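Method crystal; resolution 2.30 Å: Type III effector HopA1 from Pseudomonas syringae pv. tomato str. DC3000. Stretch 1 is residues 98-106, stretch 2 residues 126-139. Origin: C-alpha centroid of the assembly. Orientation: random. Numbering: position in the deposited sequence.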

# COMPACT_ATOMS: atom_id res chain seq x y z
N ARG A 98 -10.26 -1.49 6.88
CA ARG A 98 -9.53 -0.29 7.25
C ARG A 98 -9.54 -0.13 8.75
O ARG A 98 -10.49 -0.54 9.43
CB ARG A 98 -10.03 0.98 6.55
CG ARG A 98 -11.53 1.18 6.58
CD ARG A 98 -11.89 2.52 5.95
NE ARG A 98 -11.28 2.71 4.63
CZ ARG A 98 -11.14 3.89 4.04
NH1 ARG A 98 -11.55 4.99 4.66
NH2 ARG A 98 -10.58 3.98 2.84
N ILE A 99 -8.45 0.43 9.24
CA ILE A 99 -8.29 0.76 10.64
C ILE A 99 -8.31 2.27 10.73
O ILE A 99 -7.43 2.93 10.17
CB ILE A 99 -6.92 0.28 11.11
CG1 ILE A 99 -6.74 -1.20 10.78
CG2 ILE A 99 -6.73 0.57 12.60
CD1 ILE A 99 -5.28 -1.68 10.87
N ILE A 100 -9.30 2.82 11.43
CA ILE A 100 -9.48 4.27 11.47
C ILE A 100 -9.54 4.78 12.90
O ILE A 100 -9.98 4.07 13.81
CB ILE A 100 -10.78 4.69 10.74
CG1 ILE A 100 -12.01 4.31 11.56
CG2 ILE A 100 -10.86 4.05 9.36
CD1 ILE A 100 -13.30 4.54 10.83
N PRO A 101 -9.09 6.03 13.11
CA PRO A 101 -9.28 6.64 14.43
C PRO A 101 -10.76 6.94 14.59
O PRO A 101 -11.44 7.22 13.59
CB PRO A 101 -8.50 7.95 14.34
CG PRO A 101 -8.56 8.31 12.84
CD PRO A 101 -8.48 6.97 12.13
N LYS A 102 -11.23 6.88 15.84
CA LYS A 102 -12.61 7.20 16.19
C LYS A 102 -13.02 8.57 15.64
O LYS A 102 -14.11 8.73 15.07
CB LYS A 102 -12.74 7.16 17.72
CG LYS A 102 -14.12 7.50 18.29
CD LYS A 102 -14.07 7.39 19.82
CE LYS A 102 -15.29 8.03 20.49
NZ LYS A 102 -15.03 8.30 21.94
N HIS A 103 -12.15 9.55 15.81
CA HIS A 103 -12.42 10.87 15.25
C HIS A 103 -11.67 11.05 13.94
O HIS A 103 -10.45 11.16 13.92
CB HIS A 103 -12.06 11.96 16.26
CG HIS A 103 -12.82 11.86 17.55
ND1 HIS A 103 -14.18 12.04 17.63
CD2 HIS A 103 -12.40 11.58 18.81
CE1 HIS A 103 -14.58 11.88 18.88
NE2 HIS A 103 -13.52 11.60 19.62
N GLU A 104 -12.44 11.09 12.86
CA GLU A 104 -11.91 11.21 11.50
C GLU A 104 -10.87 12.32 11.34
O GLU A 104 -11.04 13.42 11.86
CB GLU A 104 -13.06 11.42 10.51
CG GLU A 104 -12.61 11.59 9.06
CD GLU A 104 -13.77 11.60 8.09
OE1 GLU A 104 -13.98 10.57 7.42
OE2 GLU A 104 -14.46 12.64 8.00
N ARG A 105 -9.79 12.02 10.62
CA ARG A 105 -8.76 13.00 10.31
C ARG A 105 -8.82 13.36 8.83
O ARG A 105 -8.86 12.47 7.98
CB ARG A 105 -7.38 12.44 10.69
CG ARG A 105 -7.31 12.04 12.17
CD ARG A 105 -6.05 11.27 12.51
NE ARG A 105 -6.04 10.89 13.93
CZ ARG A 105 -5.39 9.83 14.42
NH1 ARG A 105 -4.69 9.04 13.61
NH2 ARG A 105 -5.46 9.57 15.73
N ARG A 106 -8.86 14.66 8.51
CA ARG A 106 -8.90 15.11 7.11
C ARG A 106 -7.66 14.63 6.36
O ARG A 106 -6.55 14.62 6.92
CB ARG A 106 -9.01 16.66 7.05
CG ARG A 106 -8.98 17.26 5.63
CD ARG A 106 -8.75 18.79 5.65
NE ARG A 106 -8.20 19.29 4.38
CZ ARG A 106 -6.94 19.71 4.20
NH1 ARG A 106 -6.06 19.71 5.20
NH2 ARG A 106 -6.54 20.15 3.00
N LEU A 126 1.28 -7.28 13.44
CA LEU A 126 1.45 -6.02 12.71
C LEU A 126 0.19 -5.17 12.83
O LEU A 126 0.27 -3.95 13.06
CB LEU A 126 1.76 -6.27 11.23
CG LEU A 126 1.81 -5.04 10.33
CD1 LEU A 126 2.84 -4.06 10.84
CD2 LEU A 126 2.13 -5.43 8.90
N THR A 127 -0.97 -5.82 12.71
CA THR A 127 -2.24 -5.09 12.72
C THR A 127 -2.43 -4.38 14.06
O THR A 127 -2.86 -3.22 14.10
CB THR A 127 -3.43 -6.03 12.41
OG1 THR A 127 -3.29 -6.52 11.08
CG2 THR A 127 -4.75 -5.28 12.52
N ARG A 128 -2.07 -5.07 15.14
CA ARG A 128 -2.10 -4.49 16.48
C ARG A 128 -1.20 -3.26 16.56
O ARG A 128 -1.59 -2.23 17.10
CB ARG A 128 -1.63 -5.52 17.51
CG ARG A 128 -2.57 -6.71 17.69
CD ARG A 128 -2.23 -7.48 18.97
NE ARG A 128 -2.89 -8.78 19.01
CZ ARG A 128 -3.96 -9.06 19.75
NH1 ARG A 128 -4.50 -8.13 20.53
NH2 ARG A 128 -4.50 -10.28 19.71
N ALA A 129 0.03 -3.40 16.06
CA ALA A 129 0.97 -2.29 16.06
C ALA A 129 0.45 -1.12 15.22
O ALA A 129 0.64 0.04 15.58
CB ALA A 129 2.33 -2.75 15.57
N MET A 130 -0.20 -1.42 14.10
CA MET A 130 -0.76 -0.37 13.24
C MET A 130 -1.85 0.40 13.97
O MET A 130 -1.89 1.63 13.93
CB MET A 130 -1.29 -0.95 11.92
CG MET A 130 -0.18 -1.39 10.97
SD MET A 130 -0.82 -2.32 9.56
CE MET A 130 -1.68 -1.00 8.70
N ALA A 131 -2.73 -0.33 14.66
CA ALA A 131 -3.80 0.31 15.43
C ALA A 131 -3.25 1.23 16.53
O ALA A 131 -3.73 2.36 16.72
CB ALA A 131 -4.74 -0.74 16.02
N THR A 132 -2.24 0.75 17.25
CA THR A 132 -1.63 1.56 18.30
C THR A 132 -1.04 2.83 17.67
O THR A 132 -1.28 3.95 18.15
CB THR A 132 -0.54 0.77 19.03
OG1 THR A 132 -1.10 -0.43 19.56
CG2 THR A 132 0.06 1.60 20.18
N LEU A 133 -0.28 2.66 16.60
CA LEU A 133 0.41 3.77 15.95
C LEU A 133 -0.62 4.78 15.43
O LEU A 133 -0.45 6.00 15.61
CB LEU A 133 1.31 3.25 14.83
CG LEU A 133 2.42 4.18 14.33
CD1 LEU A 133 3.32 4.62 15.49
CD2 LEU A 133 3.26 3.54 13.21
N ILE A 134 -1.69 4.29 14.82
CA ILE A 134 -2.75 5.17 14.34
C ILE A 134 -3.41 5.92 15.51
O ILE A 134 -3.73 7.10 15.39
CB ILE A 134 -3.80 4.41 13.52
CG1 ILE A 134 -3.16 3.94 12.20
CG2 ILE A 134 -5.04 5.27 13.24
CD1 ILE A 134 -3.88 2.78 11.54
N GLY A 135 -3.59 5.24 16.64
CA GLY A 135 -4.14 5.90 17.81
C GLY A 135 -3.32 7.11 18.25
O GLY A 135 -3.88 8.15 18.62
N LYS A 136 -1.99 6.97 18.20
CA LYS A 136 -1.05 7.95 18.75
C LYS A 136 -0.67 9.05 17.78
O LYS A 136 -0.37 10.17 18.20
CB LYS A 136 0.25 7.25 19.18
CG LYS A 136 0.17 6.36 20.44
CD LYS A 136 1.58 5.88 20.82
CE LYS A 136 1.55 4.63 21.70
NZ LYS A 136 0.67 4.77 22.89
N GLU A 137 -0.66 8.74 16.48
CA GLU A 137 -0.05 9.63 15.50
C GLU A 137 -1.08 10.24 14.57
O GLU A 137 -1.53 9.58 13.62
CB GLU A 137 0.99 8.86 14.67
CG GLU A 137 2.10 8.21 15.49
CD GLU A 137 3.19 9.19 15.90
OE1 GLU A 137 3.24 10.31 15.31
OE2 GLU A 137 4.00 8.85 16.79
N SER A 138 -1.45 11.49 14.82
CA SER A 138 -2.49 12.14 14.03
C SER A 138 -2.08 12.42 12.58
O SER A 138 -2.94 12.76 11.76
CB SER A 138 -2.93 13.46 14.70
OG SER A 138 -3.27 13.25 16.05
N ALA A 139 -0.79 12.29 12.25
CA ALA A 139 -0.39 12.39 10.85
C ALA A 139 -0.97 11.24 10.02
O ALA A 139 -1.17 11.36 8.81
CB ALA A 139 1.13 12.47 10.69
O HOH W 1 -5.96 12.43 17.21

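The most unusual feature of this contact is a single carbonyl that receives both terminal nitrogens of one arginine. Arg-105 reaches from the loop after the strand to the C-terminal end of the helix, where NH1 lies 2.8 Å and NH2 3.0 Å from O of Ile-134, and both are hydrogen bonds. The carbonyl is free to accept them because the backbone amide of Ser-138, four residues on, does not bond to it: the chain leaves helical geometry at Glu-137. Ile-134 O lies near the guanidinium plane, as in-plane N-H groups require. Glu-137 O is also near, 3.2 Å from Arg-105 NH1, but its angle is too poor for a hydrogen bond.

Arginine suits this place because its chain is long and its head carries several donors. With chi1 m and chi2 and chi3 t, the side chain is extended, and Ser-138 CA lies over one face of the guanidinium. A water joins the two residues at the exposed margin, 3.3 Å from Arg-105 NH2, which donates to it, and 3.0 Å from Ser-138 OG.

The other half of the contact is apolar. Strand and helix run 27° apart. Ile-99 points toward the helix and is buried, its branched side chain filling the space with two arms: CD1 lies 4.0 Å from Thr-127 CG2 and 4.2 Å from Met-130 CB, while CG2 lies 3.8 Å from Ile-134 CD1. Thr-127 gives its methyl here; its OG1 is hydrogen-bonded elsewhere in the structure. Ala-131 offers only a methyl, pointing sideways, and Ile-99 CG2 lies 4.2 Å from its CB. Ile-134 links both halves, since its CG2 touches Pro-101 CD, an apolar ring atom, at 4.0 Å and its carbonyl holds the arginine. Ile-100 points away from the helix, in keeping with strand alternation.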